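Local atomic coordinates of chromosome partition protein Smc (Pyrococcus furiosus, PDB entry 3KTA), a protein that binds ATP through an ABC-type ATPase domain and is probably required for chromosome condensation and partitioning. Residues A[11-15]-A[38-44]. Numbering follows the deposited sequence.
Sequences GFKSY and GKSNIGD. With MG (magnesium ion), chain F; AP5 (bis(adenosine)-5'-pentaphosphate), chain E.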
loop_
_atom_site.group_PDB
_atom_site.type_symbol
_atom_site.label_atom_id
_atom_site.label_comp_id
_atom_site.label_asym_id
_atom_site.label_seq_id
_atom_site.Cartn_x
_atom_site.Cartn_y
_atom_site.Cartn_z
ATOM N N GLY A 11 4.072 12.334 18.618
ATOM C CA GLY A 11 3.656 11.417 19.661
ATOM C C GLY A 11 3.058 10.140 19.109
ATOM O O GLY A 11 2.283 9.449 19.783
ATOM N N PHE A 12 3.431 9.808 17.873
ATOM C CA PHE A 12 2.834 8.666 17.201
ATOM C C PHE A 12 3.749 7.443 17.191
ATOM O O PHE A 12 4.838 7.486 16.621
ATOM C CB PHE A 12 2.431 9.024 15.765
ATOM C CG PHE A 12 1.681 7.930 15.080
ATOM C CD1 PHE A 12 0.317 7.802 15.252
ATOM C CD2 PHE A 12 2.350 6.977 14.310
ATOM C CE1 PHE A 12 -0.379 6.774 14.664
ATOM C CE2 PHE A 12 1.658 5.939 13.714
ATOM C CZ PHE A 12 0.291 5.839 13.876
ATOM N N LYS A 13 3.278 6.369 17.820
ATOM C CA LYS A 13 4.031 5.124 17.986
ATOM C C LYS A 13 5.498 5.378 18.335
ATOM O O LYS A 13 5.785 6.070 19.307
ATOM C CB LYS A 13 3.836 4.204 16.771
ATOM C CG LYS A 13 2.364 3.861 16.539
ATOM C CD LYS A 13 2.149 2.791 15.470
ATOM C CE LYS A 13 2.462 1.422 16.019
ATOM N NZ LYS A 13 1.943 0.311 15.172
ATOM N N SER A 14 6.437 4.818 17.577
ATOM C CA SER A 14 7.850 4.942 17.940
ATOM C C SER A 14 8.521 6.295 17.624
ATOM O O SER A 14 9.727 6.459 17.844
ATOM C CB SER A 14 8.650 3.831 17.253
ATOM O OG SER A 14 8.509 3.933 15.839
ATOM N N TYR A 15 7.767 7.264 17.115
ATOM C CA TYR A 15 8.398 8.481 16.582
ATOM C C TYR A 15 8.688 9.630 17.558
ATOM O O TYR A 15 9.264 10.657 17.167
ATOM C CB TYR A 15 7.702 8.957 15.291
ATOM C CG TYR A 15 8.172 8.108 14.128
ATOM C CD1 TYR A 15 9.328 8.433 13.425
ATOM C CD2 TYR A 15 7.508 6.943 13.793
ATOM C CE1 TYR A 15 9.787 7.630 12.384
ATOM C CE2 TYR A 15 7.961 6.132 12.775
ATOM C CZ TYR A 15 9.097 6.478 12.075
ATOM O OH TYR A 15 9.538 5.662 11.061
ATOM N N GLY A 38 11.206 1.039 12.763
ATOM C CA GLY A 38 10.002 1.866 12.724
ATOM C C GLY A 38 9.367 2.101 11.350
ATOM O O GLY A 38 8.583 3.044 11.176
ATOM N N LYS A 39 9.692 1.261 10.371
ATOM C CA LYS A 39 9.212 1.478 8.999
ATOM C C LYS A 39 7.696 1.290 8.864
ATOM O O LYS A 39 6.980 2.176 8.353
ATOM C CB LYS A 39 9.974 0.574 8.019
ATOM C CG LYS A 39 11.491 0.791 8.049
ATOM C CD LYS A 39 12.190 -0.135 7.044
ATOM C CE LYS A 39 11.896 -1.617 7.300
ATOM N NZ LYS A 39 12.564 -2.139 8.524
ATOM N N SER A 40 7.185 0.152 9.320
ATOM C CA SER A 40 5.759 -0.118 9.173
ATOM C C SER A 40 4.911 0.898 9.933
ATOM O O SER A 40 3.777 1.152 9.557
ATOM C CB SER A 40 5.407 -1.518 9.637
ATOM O OG SER A 40 6.022 -2.462 8.785
ATOM N N ASN A 41 5.456 1.444 11.013
ATOM C CA ASN A 41 4.746 2.485 11.767
ATOM C C ASN A 41 4.383 3.706 10.904
ATOM O O ASN A 41 3.398 4.392 11.175
ATOM C CB ASN A 41 5.564 2.920 12.992
ATOM C CG ASN A 41 5.567 1.878 14.094
ATOM O OD1 ASN A 41 4.778 0.930 14.086
ATOM N ND2 ASN A 41 6.456 2.064 15.064
ATOM N N ILE A 42 5.190 3.995 9.887
ATOM C CA ILE A 42 4.843 5.059 8.935
ATOM C C ILE A 42 3.574 4.706 8.162
ATOM O O ILE A 42 2.696 5.545 7.975
ATOM C CB ILE A 42 5.999 5.343 7.961
ATOM C CG1 ILE A 42 7.240 5.793 8.732
ATOM C CG2 ILE A 42 5.572 6.365 6.897
ATOM C CD1 ILE A 42 8.462 5.974 7.840
ATOM N N GLY A 43 3.469 3.461 7.712
ATOM C CA GLY A 43 2.235 2.977 7.134
ATOM C C GLY A 43 1.084 3.100 8.110
ATOM O O GLY A 43 -0.025 3.456 7.720
ATOM N N ASP A 44 1.332 2.801 9.385
ATOM C CA ASP A 44 0.252 2.886 10.361
ATOM C C ASP A 44 -0.210 4.333 10.555
ATOM O O ASP A 44 -1.395 4.573 10.825
ATOM C CB ASP A 44 0.669 2.271 11.702
ATOM C CG ASP A 44 0.909 0.781 11.603
ATOM O OD1 ASP A 44 0.271 0.140 10.740
ATOM O OD2 ASP A 44 1.738 0.265 12.381
HETATM MG MG MG F . 7.606 -3.756 9.308
HETATM P PA AP5 E . 8.762 -8.292 15.003
HETATM O O1A AP5 E . 10.049 -8.622 15.731
HETATM O O2A AP5 E . 7.619 -8.038 15.949
HETATM O O3A AP5 E . 8.902 -6.966 14.081
HETATM P PB AP5 E . 10.205 -6.616 13.241
HETATM O O1B AP5 E . 10.809 -7.880 12.662
HETATM O O2B AP5 E . 11.166 -5.749 14.007
HETATM O O3B AP5 E . 9.351 -5.779 12.159
HETATM P PG AP5 E . 10.058 -4.942 11.039
HETATM O O1G AP5 E . 11.438 -5.513 10.776
HETATM O O2G AP5 E . 9.154 -5.013 9.849
HETATM O O3G AP5 E . 10.233 -3.536 11.740
HETATM P PD AP5 E . 9.739 -2.103 11.269
HETATM O O1D AP5 E . 10.910 -1.300 10.791
HETATM O O2D AP5 E . 8.569 -2.161 10.319
HETATM O O3D AP5 E . 9.309 -1.527 12.715
HETATM P PE AP5 E . 7.814 -1.105 13.168
HETATM O O1E AP5 E . 7.398 0.068 12.312
HETATM O O2E AP5 E . 6.913 -2.286 13.191
HETATM O O5F AP5 E . 8.411 -9.423 13.911
HETATM C C5F AP5 E . 7.745 -10.636 14.207
HETATM C C4F AP5 E . 7.574 -11.505 12.960
HETATM O O4F AP5 E . 6.542 -10.963 12.154
HETATM C C3F AP5 E . 8.812 -11.544 12.074
HETATM O O3F AP5 E . 8.774 -12.707 11.272
HETATM C C2F AP5 E . 8.599 -10.353 11.166
HETATM O O2F AP5 E . 9.242 -10.522 9.920
HETATM C C1F AP5 E . 7.085 -10.313 11.014
HETATM N N9A AP5 E . 6.555 -8.942 11.038
HETATM C C8A AP5 E . 7.189 -7.811 11.475
HETATM N N7A AP5 E . 6.336 -6.771 11.357
HETATM C C5A AP5 E . 5.168 -7.222 10.846
HETATM C C6A AP5 E . 3.981 -6.583 10.516
HETATM N N6A AP5 E . 3.892 -5.251 10.565
HETATM N N1A AP5 E . 2.948 -7.327 10.001
HETATM C C2A AP5 E . 3.084 -8.692 9.817
HETATM N N3A AP5 E . 4.264 -9.325 10.141
HETATM C C4A AP5 E . 5.293 -8.593 10.643
HETATM O O5J AP5 E . 8.180 -0.537 14.628
HETATM C C5J AP5 E . 8.284 -1.407 15.740
HETATM C C4J AP5 E . 8.746 -0.563 16.915
HETATM O O4J AP5 E . 7.749 0.418 17.193
HETATM C C3J AP5 E . 8.902 -1.415 18.180
HETATM O O3J AP5 E . 10.125 -1.092 18.796
HETATM C C2J AP5 E . 7.747 -0.944 19.029
HETATM O O2J AP5 E . 7.980 -1.112 20.418
HETATM C C1J AP5 E . 7.611 0.508 18.593
HETATM N N9B AP5 E . 6.310 1.037 19.020
HETATM C C8B AP5 E . 5.050 0.681 18.624
HETATM N N7B AP5 E . 4.156 1.431 19.309
HETATM C C5B AP5 E . 4.847 2.252 20.137
HETATM C C6B AP5 E . 4.458 3.213 21.063
HETATM N N6B AP5 E . 3.173 3.382 21.354
HETATM N N1B AP5 E . 5.428 3.885 21.758
HETATM C C2B AP5 E . 6.771 3.633 21.572
HETATM N N3B AP5 E . 7.148 2.677 20.652
HETATM C C4B AP5 E . 6.196 2.010 19.964
HETATM O O HOH W 1 6.590 -4.083 11.215
HETATM O O HOH W 2 8.438 -3.317 7.444
#
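One side-chain amide here joins loop, helix and nucleotide: Asn-41 ND2 donates to Ser-14 OG (2.9 Å) and also to the ribose oxygen O4J of AP5 (3.0 Å). Asn-41 lies in the first turn of helix 39-49, just after the Walker A lysine and serine, whereas residues 11-15 belong to the loop that follows strand 3-10. Beside it, Lys-13 NZ forms a salt bridge with Asp-44 OD2 (2.8 Å), an oxygen that is also paired with Arg-59. The Tyr-15 hydroxyl donates to Gly-38 O (2.8 Å), and Tyr-15 CZ packs on Ile-42 CG1 at 3.9 Å. Gly-38 leaves room for Ser-14 and Tyr-15: its backbone angles call for glycine, and a CB would crowd Ser-14 OG. The edge of the Phe-12 ring meets the helix backbone, CE2 lying 3.4 Å from Asn-41 O. Ser-14 OG also bonds to Ser-146 of the neighbouring Smc chain. This is the P-loop of the N-terminal part of the Smc ATPase domain: the amides of Gly-38 and Lys-39 and Lys-39 NZ bind O1D of AP5, Ser-40 N binds O2D, and Asn-41 N binds O1E, while Ser-40 OG and Gln-145 ligate magnesium. Polar and charged links thus tie the loop to the phosphate-binding helix, and the Asn-41 amide that bonds Ser-14 also holds the ribose of the AP5 half whose phosphates the P-loop binds.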